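Local structure of 1,4-dihydroxy-2-naphthoyl-CoA hydrolase (Prochlorococcus marinus, 2HX5) at residues 12-18 with 32-36. The protein probably hydrolyses 1,4-dihydroxy-2-naphthoyl-CoA to 1,4-dihydroxy-2-naphthoate and free CoA, a step on the way to phylloquinone (vitamin K1). Residues are numbered along the deposited sequence; the frame is centred on the assembly and turned at random.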
loop_
_atom_site.group_PDB
_atom_site.type_symbol
_atom_site.label_atom_id
_atom_site.label_comp_id
_atom_site.label_asym_id
_atom_site.label_seq_id
_atom_site.Cartn_x
_atom_site.Cartn_y
_atom_site.Cartn_z
ATOM N N ARG A 12 15.919 4.722 7.590
ATOM C CA ARG A 12 14.824 3.775 7.772
ATOM C C ARG A 12 15.260 2.350 7.499
ATOM O O ARG A 12 16.249 2.054 6.831
ATOM C CB ARG A 12 13.611 4.124 6.925
ATOM C CG ARG A 12 13.745 3.804 5.448
ATOM C CD ARG A 12 12.460 4.187 4.684
ATOM N NE ARG A 12 11.268 3.448 5.077
ATOM C CZ ARG A 12 10.052 3.979 5.387
ATOM N NH1 ARG A 12 9.778 5.272 5.447
ATOM N NH2 ARG A 12 9.075 3.142 5.625
ATOM N N VAL A 13 14.451 1.456 8.036
ATOM C CA VAL A 13 14.687 0.030 7.919
ATOM C C VAL A 13 13.572 -0.551 7.033
ATOM O O VAL A 13 12.364 -0.269 7.218
ATOM C CB VAL A 13 14.688 -0.708 9.295
ATOM C CG1 VAL A 13 15.036 -2.171 9.120
ATOM C CG2 VAL A 13 15.644 0.046 10.277
ATOM N N VAL A 14 14.006 -1.330 6.043
ATOM C CA VAL A 14 13.127 -2.005 5.100
ATOM C C VAL A 14 12.338 -3.108 5.872
ATOM O O VAL A 14 12.922 -3.897 6.588
ATOM C CB VAL A 14 13.917 -2.640 3.918
ATOM C CG1 VAL A 14 12.972 -3.306 2.944
ATOM C CG2 VAL A 14 14.817 -1.569 3.225
ATOM N N ARG A 15 11.005 -3.135 5.739
ATOM C CA ARG A 15 10.188 -4.089 6.464
ATOM C C ARG A 15 9.630 -5.158 5.510
ATOM O O ARG A 15 9.670 -4.991 4.266
ATOM C CB ARG A 15 9.072 -3.350 7.185
ATOM C CG ARG A 15 9.591 -2.363 8.242
ATOM C CD ARG A 15 10.389 -3.011 9.323
ATOM N NE ARG A 15 10.858 -2.063 10.379
ATOM C CZ ARG A 15 11.856 -2.329 11.212
ATOM N NH1 ARG A 15 12.495 -3.486 11.242
ATOM N NH2 ARG A 15 12.199 -1.427 12.099
ATOM N N PHE A 16 9.188 -6.252 6.102
ATOM C CA PHE A 16 8.856 -7.464 5.365
ATOM C C PHE A 16 7.764 -7.174 4.305
ATOM O O PHE A 16 7.839 -7.637 3.153
ATOM C CB PHE A 16 8.402 -8.537 6.321
ATOM C CG PHE A 16 8.155 -9.820 5.694
ATOM C CD1 PHE A 16 9.192 -10.487 5.053
ATOM C CD2 PHE A 16 6.944 -10.408 5.774
ATOM C CE1 PHE A 16 8.956 -11.707 4.476
ATOM C CE2 PHE A 16 6.730 -11.677 5.210
ATOM C CZ PHE A 16 7.720 -12.275 4.584
ATOM N N GLY A 17 6.723 -6.423 4.665
ATOM C CA GLY A 17 5.626 -6.073 3.757
ATOM C C GLY A 17 6.018 -5.183 2.603
ATOM O O GLY A 17 5.205 -5.007 1.670
ATOM N N ASP A 18 7.229 -4.607 2.654
ATOM C CA ASP A 18 7.734 -3.784 1.569
ATOM C C ASP A 18 8.323 -4.629 0.438
ATOM O O ASP A 18 8.710 -4.036 -0.611
ATOM C CB ASP A 18 8.833 -2.867 2.064
ATOM C CG ASP A 18 8.379 -1.926 3.170
ATOM O OD1 ASP A 18 7.134 -1.673 3.272
ATOM O OD2 ASP A 18 9.260 -1.514 4.000
ATOM N N ARG A 32 6.885 5.934 -1.731
ATOM C CA ARG A 32 6.292 6.145 -0.410
ATOM C C ARG A 32 7.356 6.561 0.617
ATOM O O ARG A 32 7.216 7.481 1.424
ATOM C CB ARG A 32 5.555 4.884 0.116
ATOM C CG ARG A 32 5.058 5.096 1.544
ATOM C CD ARG A 32 4.178 3.908 1.918
ATOM N NE ARG A 32 4.953 2.676 2.095
ATOM C CZ ARG A 32 5.614 2.332 3.188
ATOM N NH1 ARG A 32 5.698 3.089 4.267
ATOM N NH2 ARG A 32 6.251 1.183 3.210
ATOM N N TRP A 33 8.476 5.855 0.584
ATOM C CA TRP A 33 9.572 6.198 1.498
ATOM C C TRP A 33 10.074 7.628 1.282
ATOM O O TRP A 33 10.440 8.353 2.223
ATOM C CB TRP A 33 10.755 5.244 1.364
ATOM C CG TRP A 33 10.426 3.787 1.679
ATOM C CD1 TRP A 33 9.294 3.283 2.209
ATOM C CD2 TRP A 33 11.238 2.680 1.357
ATOM N NE1 TRP A 33 9.376 1.912 2.297
ATOM C CE2 TRP A 33 10.562 1.509 1.771
ATOM C CE3 TRP A 33 12.503 2.562 0.769
ATOM C CZ2 TRP A 33 11.101 0.231 1.591
ATOM C CZ3 TRP A 33 13.030 1.307 0.618
ATOM C CH2 TRP A 33 12.333 0.157 1.028
ATOM N N CYS A 34 10.159 8.031 0.015
ATOM C CA CYS A 34 10.550 9.413 -0.274
ATOM C C CYS A 34 9.594 10.425 0.309
ATOM O O CYS A 34 9.972 11.343 1.036
ATOM C CB CYS A 34 10.625 9.621 -1.769
ATOM S SG CYS A 34 11.976 8.795 -2.666
ATOM N N HIS A 35 8.310 10.216 0.062
ATOM C CA HIS A 35 7.319 11.151 0.542
ATOM C C HIS A 35 7.337 11.218 2.061
ATOM O O HIS A 35 7.315 12.295 2.686
ATOM C CB HIS A 35 5.941 10.812 0.002
ATOM C CG HIS A 35 4.893 11.885 0.162
ATOM N ND1 HIS A 35 4.379 12.287 1.384
ATOM C CD2 HIS A 35 4.231 12.593 -0.783
ATOM C CE1 HIS A 35 3.427 13.190 1.154
ATOM N NE2 HIS A 35 3.356 13.422 -0.138
ATOM N N GLU A 36 7.394 10.038 2.687
ATOM C CA GLU A 36 7.453 10.036 4.155
ATOM C C GLU A 36 8.712 10.705 4.687
ATOM O O GLU A 36 8.668 11.382 5.708
ATOM C CB GLU A 36 7.413 8.610 4.697
ATOM C CG GLU A 36 6.127 7.866 4.444
ATOM C CD GLU A 36 5.997 6.490 5.089
ATOM O OE1 GLU A 36 6.964 6.096 5.764
ATOM O OE2 GLU A 36 4.924 5.872 4.931
HETATM O O HOH W 1 6.364 3.679 6.982
HETATM O O HOH W 2 6.316 2.662 7.470
HETATM O O HOH W 3 7.704 0.358 5.635
HETATM O O HOH W 4 11.320 7.424 4.888
#
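With CG lodged between its backbone N and carbonyl carbon (chi1 75°) and its chain bent at chi3 (-63°), R12 reaches across from its strand and lays its guanidinium flat over one face of W33. W33, with CG anti to the carbonyl carbon (chi1 -61°), turns that indole face to it. R12 CZ comes within 3.3 Å of W33 CD1, and the charged group sits over the five-membered ring in a cation-pi stack, while the CD methylene adds a CH-pi contact on the same face. The stack covers a face, and the rim of the cation is gripped separately: R12 NH1 donates a nearly straight bond to E36 OE1 (2.9 Å), in the guanidinium plane but from above the carboxylate plane, and a water links NH1 to the carbonyl O of W33. In this hotdog fold, the pairing fastens strand 9-13, outermost in the sheet of this chain, and the turn after it to the long helix 29-45, whose C34 side packs onto the antiparallel sheet. V14 CG2 packs against W33 CH2 (3.7 Å), and D18 OD2 approaches the indole edge at CZ2. Replacing W33 by an alanine would probably leave the R12 guanidinium without its flat support and open a gap beside V14. The other carboxylate oxygen, D18 OD1, forms a salt bridge with R32 NH2 (3.0 Å), a nitrogen also hydrogen-bonded to Q29, whereas R32 NH1 turns to E36 OE2. E36 is thus shared by two arginines, and with D18 it probably tempers the crowding of R12 NH2 and R32 NH1, 3.6 Å apart, to which R32 of a second subunit adds its own charge. D18 OD2, for its part, accepts the backbone N-H of R15 (2.9 Å), tying the short 3-10 turn to the residues before it.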